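Long-range contacts in protein (merozoite surface protein 1) (Plasmodium cynomolgi, PDB 1B9W), which is probably involved in merozoite binding to and invasion of host erythrocytes, and is seen here as its two C-terminal EGF-like domains: residues S3-I8 with A17-L22; E27-L32 with G55-A60. All blocks are in the same frame, centred on the assembly; numbering follows the deposited sequence.

Interaction 1. Residues S3-I8 with A17-L22; sequences SEHRCI and ACYRYL
H5 and R20 sit opposite each other and clasp backbone to backbone and ring to backbone. R20 N donates to H5 O at 2.8 Å, and the imidazole answers: H5 ND1 gives its proton to R20 O, also at 2.8 Å, with the acceptor in the ring plane and the N-H nearly straight at 163°. That bond fixes the turn of the ring. One imidazole face lies against the Y19 side chain, whose OH stands 3.0 Å above the ring plane, over its centre. The two rings are near parallel, 15° apart, but slid so far that they barely overlap; H5 CB instead makes a CH-pi contact over the phenol face. CD1 of L22 reaches H5 CE1. The R20 side chain, extended from CG to NE, brings its guanidinium alongside I8, whose CD1 lies over one face, offset toward the rim, while I8 CG1 comes to 3.5 Å from R20 NH1; R20 NH1 also forms salt bridges with E26 and D9. C7 is the third large contributor, tied to C18 by a disulfide with chi3 -86°. A water accepts from C7 N and donates to C18 O. The N-terminal loop of the first EGF-like domain is thereby riveted to strand 16-20, which pairs on with antiparallel strand 26-30.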
loop_
_atom_site.group_PDB
_atom_site.type_symbol
_atom_site.label_atom_id
_atom_site.label_comp_id
_atom_site.label_asym_id
_atom_site.label_seq_id
_atom_site.Cartn_x
_atom_site.Cartn_y
_atom_site.Cartn_z
ATOM N N SER A 3 -3.554 -16.507 -1.118
ATOM C CA SER A 3 -3.288 -16.723 -2.528
ATOM C C SER A 3 -4.380 -16.200 -3.436
ATOM O O SER A 3 -4.093 -15.781 -4.558
ATOM C CB SER A 3 -3.044 -18.225 -2.800
ATOM O OG SER A 3 -3.708 -18.593 -3.998
ATOM N N GLU A 4 -5.622 -16.179 -2.994
ATOM C CA GLU A 4 -6.736 -15.692 -3.768
ATOM C C GLU A 4 -6.560 -14.202 -4.136
ATOM O O GLU A 4 -7.123 -13.762 -5.128
ATOM C CB GLU A 4 -8.028 -15.696 -2.939
ATOM C CG GLU A 4 -8.949 -16.864 -3.275
ATOM C CD GLU A 4 -8.663 -18.015 -2.319
ATOM O OE1 GLU A 4 -7.756 -17.852 -1.472
ATOM O OE2 GLU A 4 -9.329 -19.052 -2.426
ATOM N N HIS A 5 -5.877 -13.488 -3.229
ATOM C CA HIS A 5 -5.762 -12.034 -3.515
ATOM C C HIS A 5 -4.452 -11.625 -4.146
ATOM O O HIS A 5 -4.222 -10.420 -4.390
ATOM C CB HIS A 5 -5.985 -11.288 -2.187
ATOM C CG HIS A 5 -7.372 -11.409 -1.634
ATOM N ND1 HIS A 5 -8.462 -10.737 -2.142
ATOM C CD2 HIS A 5 -7.811 -12.134 -0.573
ATOM C CE1 HIS A 5 -9.528 -11.030 -1.412
ATOM N NE2 HIS A 5 -9.151 -11.874 -0.476
ATOM N N ARG A 6 -3.616 -12.568 -4.599
ATOM C CA ARG A 6 -2.475 -12.215 -5.430
ATOM C C ARG A 6 -2.911 -11.762 -6.791
ATOM O O ARG A 6 -3.834 -12.258 -7.464
ATOM C CB ARG A 6 -1.518 -13.406 -5.531
ATOM C CG ARG A 6 -0.972 -13.841 -4.172
ATOM C CD ARG A 6 -0.049 -15.028 -4.410
ATOM N NE ARG A 6 0.782 -15.384 -3.280
ATOM C CZ ARG A 6 0.826 -16.613 -2.770
ATOM N NH1 ARG A 6 0.087 -17.594 -3.282
ATOM N NH2 ARG A 6 1.628 -16.852 -1.741
ATOM N N CYS A 7 -2.186 -10.757 -7.343
ATOM C CA CYS A 7 -2.570 -10.278 -8.668
ATOM C C CYS A 7 -2.137 -11.319 -9.744
ATOM O O CYS A 7 -1.057 -11.863 -9.597
ATOM C CB CYS A 7 -1.775 -8.948 -8.850
ATOM S SG CYS A 7 -2.718 -7.781 -7.785
ATOM N N ILE A 8 -2.988 -11.439 -10.751
ATOM C CA ILE A 8 -2.662 -12.369 -11.855
ATOM C C ILE A 8 -2.879 -11.701 -13.175
ATOM O O ILE A 8 -2.470 -12.240 -14.217
ATOM C CB ILE A 8 -3.582 -13.636 -11.753
ATOM C CG1 ILE A 8 -5.037 -13.262 -11.659
ATOM C CG2 ILE A 8 -3.050 -14.426 -10.555
ATOM C CD1 ILE A 8 -6.010 -14.460 -11.710
ATOM N N ALA A 17 3.380 -3.172 -4.458
ATOM C CA ALA A 17 2.590 -4.331 -4.002
ATOM C C ALA A 17 1.306 -4.346 -4.809
ATOM O O ALA A 17 0.834 -3.328 -5.318
ATOM C CB ALA A 17 2.231 -4.211 -2.528
ATOM N N CYS A 18 0.625 -5.520 -4.854
ATOM C CA CYS A 18 -0.609 -5.496 -5.641
ATOM C C CYS A 18 -1.630 -6.415 -4.917
ATOM O O CYS A 18 -1.195 -7.377 -4.294
ATOM C CB CYS A 18 -0.349 -6.074 -7.046
ATOM S SG CYS A 18 -1.695 -6.023 -8.202
ATOM N N TYR A 19 -2.858 -5.998 -4.939
ATOM C CA TYR A 19 -3.953 -6.719 -4.320
ATOM C C TYR A 19 -5.070 -6.941 -5.326
ATOM O O TYR A 19 -5.501 -6.045 -6.035
ATOM C CB TYR A 19 -4.535 -5.953 -3.145
ATOM C CG TYR A 19 -5.479 -6.715 -2.240
ATOM C CD1 TYR A 19 -5.012 -7.476 -1.185
ATOM C CD2 TYR A 19 -6.847 -6.634 -2.498
ATOM C CE1 TYR A 19 -5.883 -8.172 -0.347
ATOM C CE2 TYR A 19 -7.709 -7.327 -1.640
ATOM C CZ TYR A 19 -7.231 -8.064 -0.602
ATOM O OH TYR A 19 -8.125 -8.754 0.210
ATOM N N ARG A 20 -5.591 -8.213 -5.382
ATOM C CA ARG A 20 -6.713 -8.467 -6.308
ATOM C C ARG A 20 -8.005 -8.623 -5.506
ATOM O O ARG A 20 -8.040 -9.357 -4.509
ATOM C CB ARG A 20 -6.480 -9.861 -7.014
ATOM C CG ARG A 20 -7.742 -10.187 -7.878
ATOM C CD ARG A 20 -7.391 -11.603 -8.488
ATOM N NE ARG A 20 -8.469 -11.932 -9.442
ATOM C CZ ARG A 20 -8.533 -11.636 -10.706
ATOM N NH1 ARG A 20 -7.619 -10.911 -11.365
ATOM N NH2 ARG A 20 -9.632 -11.993 -11.375
ATOM N N TYR A 21 -8.997 -7.764 -5.725
ATOM C CA TYR A 21 -10.169 -7.706 -4.897
ATOM C C TYR A 21 -11.192 -8.797 -5.331
ATOM O O TYR A 21 -11.048 -9.277 -6.456
ATOM C CB TYR A 21 -10.835 -6.352 -5.108
ATOM C CG TYR A 21 -9.964 -5.215 -4.537
ATOM C CD1 TYR A 21 -10.042 -4.935 -3.172
ATOM C CD2 TYR A 21 -9.151 -4.469 -5.366
ATOM C CE1 TYR A 21 -9.288 -3.869 -2.645
ATOM C CE2 TYR A 21 -8.392 -3.422 -4.842
ATOM C CZ TYR A 21 -8.486 -3.135 -3.492
ATOM O OH TYR A 21 -7.744 -2.062 -2.995
ATOM N N LEU A 22 -12.235 -8.914 -4.539
ATOM C CA LEU A 22 -13.339 -9.828 -4.855
ATOM C C LEU A 22 -14.038 -9.554 -6.170
ATOM O O LEU A 22 -14.708 -10.479 -6.666
ATOM C CB LEU A 22 -14.416 -9.657 -3.740
ATOM C CG LEU A 22 -14.498 -10.774 -2.717
ATOM C CD1 LEU A 22 -13.124 -11.370 -2.470
ATOM C CD2 LEU A 22 -15.153 -10.303 -1.428
HETATM O O HOH W 1 -0.168 -9.604 -5.632
#

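Interaction 2. Residues E27-L32 with G55-A60; sequences EWRCLL and GCAPEA
R29 NH2 is gripped by both carboxylate oxygens of E27, each through a weak bond, and by a water that it shares with E59 OE1, linking the opposite charges across the contact. R29 NE donates to E27 OE2 at 2.9 Å, the firm bond of the salt bridge; it runs in the guanidinium plane but meets the carboxylate from above its own plane. NH1 is satisfied by the carbonyl of V86. Over one face of the guanidinium lies CD of P58, 3.4 Å above the plane and offset toward the rim, the two side chains meeting tip to tip. CB of A57 touches R29 NH1 at 3.7 Å. Because strand 26-30 belongs to the first EGF-like domain and the loop 55-60 to the second, this arginine works at the interface between the two modules. A second water lies between R29 NH1 and E59 OE2, its bond on the arginine side weak. Further along, L32 turns its CD2 onto the G55 peptide, 3.8 Å from G55 C. G55 has phi 90°, a backbone shape that suits glycine. Another water donates to both C30 O and G55 O, bridging the two backbones.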
loop_
_atom_site.group_PDB
_atom_site.type_symbol
_atom_site.label_atom_id
_atom_site.label_comp_id
_atom_site.label_asym_id
_atom_site.label_seq_id
_atom_site.Cartn_x
_atom_site.Cartn_y
_atom_site.Cartn_z
ATOM N N GLU A 27 -5.349 -3.714 -7.841
ATOM C CA GLU A 27 -4.778 -2.314 -7.641
ATOM C C GLU A 27 -3.382 -2.527 -7.157
ATOM O O GLU A 27 -3.111 -3.271 -6.235
ATOM C CB GLU A 27 -5.621 -1.594 -6.582
ATOM C CG GLU A 27 -5.013 -0.168 -6.366
ATOM C CD GLU A 27 -5.738 0.546 -5.249
ATOM O OE1 GLU A 27 -6.767 0.058 -4.742
ATOM O OE2 GLU A 27 -5.284 1.666 -4.896
ATOM N N TRP A 28 -2.409 -1.788 -7.765
ATOM C CA TRP A 28 -1.060 -1.842 -7.279
ATOM C C TRP A 28 -0.766 -0.422 -6.598
ATOM O O TRP A 28 -1.419 0.515 -7.009
ATOM C CB TRP A 28 -0.052 -2.078 -8.402
ATOM C CG TRP A 28 -0.091 -1.149 -9.575
ATOM C CD1 TRP A 28 -0.813 -1.254 -10.730
ATOM C CD2 TRP A 28 0.674 0.070 -9.712
ATOM N NE1 TRP A 28 -0.562 -0.204 -11.577
ATOM C CE2 TRP A 28 0.355 0.630 -10.936
ATOM C CE3 TRP A 28 1.585 0.701 -8.833
ATOM C CZ2 TRP A 28 0.893 1.843 -11.391
ATOM C CZ3 TRP A 28 2.149 1.908 -9.292
ATOM C CH2 TRP A 28 1.783 2.448 -10.527
ATOM N N ARG A 29 0.050 -0.540 -5.596
ATOM C CA ARG A 29 0.433 0.687 -4.834
ATOM C C ARG A 29 1.907 0.601 -4.542
ATOM O O ARG A 29 2.496 -0.452 -4.214
ATOM C CB ARG A 29 -0.283 0.675 -3.474
ATOM C CG ARG A 29 -1.795 0.897 -3.620
ATOM C CD ARG A 29 -2.420 0.878 -2.208
ATOM N NE ARG A 29 -3.864 1.115 -2.386
ATOM C CZ ARG A 29 -4.797 0.946 -1.466
ATOM N NH1 ARG A 29 -4.550 0.556 -0.238
ATOM N NH2 ARG A 29 -6.050 1.220 -1.823
ATOM N N CYS A 30 2.600 1.789 -4.640
ATOM C CA CYS A 30 3.997 1.669 -4.232
ATOM C C CYS A 30 4.182 1.287 -2.789
ATOM O O CYS A 30 3.395 1.641 -1.914
ATOM C CB CYS A 30 4.692 3.020 -4.566
ATOM S SG CYS A 30 4.683 3.540 -6.257
ATOM N N LEU A 31 5.300 0.634 -2.465
ATOM C CA LEU A 31 5.688 0.256 -1.134
ATOM C C LEU A 31 6.041 1.559 -0.347
ATOM O O LEU A 31 6.157 2.612 -1.003
ATOM C CB LEU A 31 6.905 -0.664 -1.167
ATOM C CG LEU A 31 6.617 -2.082 -1.768
ATOM C CD1 LEU A 31 7.916 -2.884 -1.773
ATOM C CD2 LEU A 31 5.535 -2.767 -0.948
ATOM N N LEU A 32 5.990 1.457 0.961
ATOM C CA LEU A 32 6.360 2.651 1.755
ATOM C C LEU A 32 7.756 3.122 1.369
ATOM O O LEU A 32 8.674 2.386 1.029
ATOM C CB LEU A 32 6.333 2.318 3.241
ATOM C CG LEU A 32 5.012 2.086 3.951
ATOM C CD1 LEU A 32 5.233 1.899 5.451
ATOM C CD2 LEU A 32 4.022 3.193 3.631
ATOM N N GLY A 55 1.768 7.218 1.971
ATOM C CA GLY A 55 1.861 5.927 1.244
ATOM C C GLY A 55 1.056 4.870 1.999
ATOM O O GLY A 55 0.898 3.740 1.471
ATOM N N CYS A 56 0.426 5.192 3.122
ATOM C CA CYS A 56 -0.392 4.244 3.865
ATOM C C CYS A 56 -1.722 4.091 3.141
ATOM O O CYS A 56 -2.174 4.966 2.424
ATOM C CB CYS A 56 -0.724 4.744 5.282
ATOM S SG CYS A 56 0.736 4.980 6.318
ATOM N N ALA A 57 -2.388 2.919 3.340
ATOM C CA ALA A 57 -3.718 2.811 2.720
ATOM C C ALA A 57 -4.561 4.030 3.075
ATOM O O ALA A 57 -4.541 4.536 4.204
ATOM C CB ALA A 57 -4.384 1.563 3.331
ATOM N N PRO A 58 -5.439 4.461 2.197
ATOM C CA PRO A 58 -6.293 5.604 2.417
ATOM C C PRO A 58 -7.065 5.535 3.717
ATOM O O PRO A 58 -7.217 6.594 4.351
ATOM C CB PRO A 58 -7.221 5.689 1.230
ATOM C CG PRO A 58 -6.656 4.782 0.201
ATOM C CD PRO A 58 -5.601 3.920 0.813
ATOM N N GLU A 59 -7.530 4.347 4.116
ATOM C CA GLU A 59 -8.378 4.261 5.302
ATOM C C GLU A 59 -7.550 4.061 6.557
ATOM O O GLU A 59 -8.068 3.874 7.658
ATOM C CB GLU A 59 -9.420 3.128 5.128
ATOM C CG GLU A 59 -8.803 1.742 5.160
ATOM C CD GLU A 59 -8.172 1.225 3.885
ATOM O OE1 GLU A 59 -7.939 1.939 2.896
ATOM O OE2 GLU A 59 -7.859 0.002 3.888
ATOM N N ALA A 60 -6.231 4.007 6.408
ATOM C CA ALA A 60 -5.334 3.840 7.524
ATOM C C ALA A 60 -4.943 5.235 8.114
ATOM O O ALA A 60 -4.918 6.230 7.397
ATOM C CB ALA A 60 -4.026 3.186 7.131
HETATM O O HOH W 2 -6.374 -1.289 1.961
HETATM O O HOH W 3 -7.989 1.027 0.466
HETATM O O HOH W 4 1.607 3.547 -1.188
#

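In the fold
Interaction 1 lies at the surface and works within the first EGF-like domain, whereas interaction 2 is partly buried near the centre of the molecule and joins that domain to the second. Their chemistry follows suit: the 3-8/17-22 contact relies on a disulfide, direct hydrogen bonds and an aromatic neighbour, while the 27-32/55-60 contact combines packing of carbon atoms against an arginine guanidinium and of a leucine against a peptide with water bridges. Both reach the same two-stranded antiparallel sheet, interaction 1 through strand 16-20 and interaction 2 through strand 26-30. The strands are joined by backbone hydrogen bonds of A17 with R29 and Y19 with E27, and Y21 OH bonds to E27 OE1, the carboxylate that also pairs with R29.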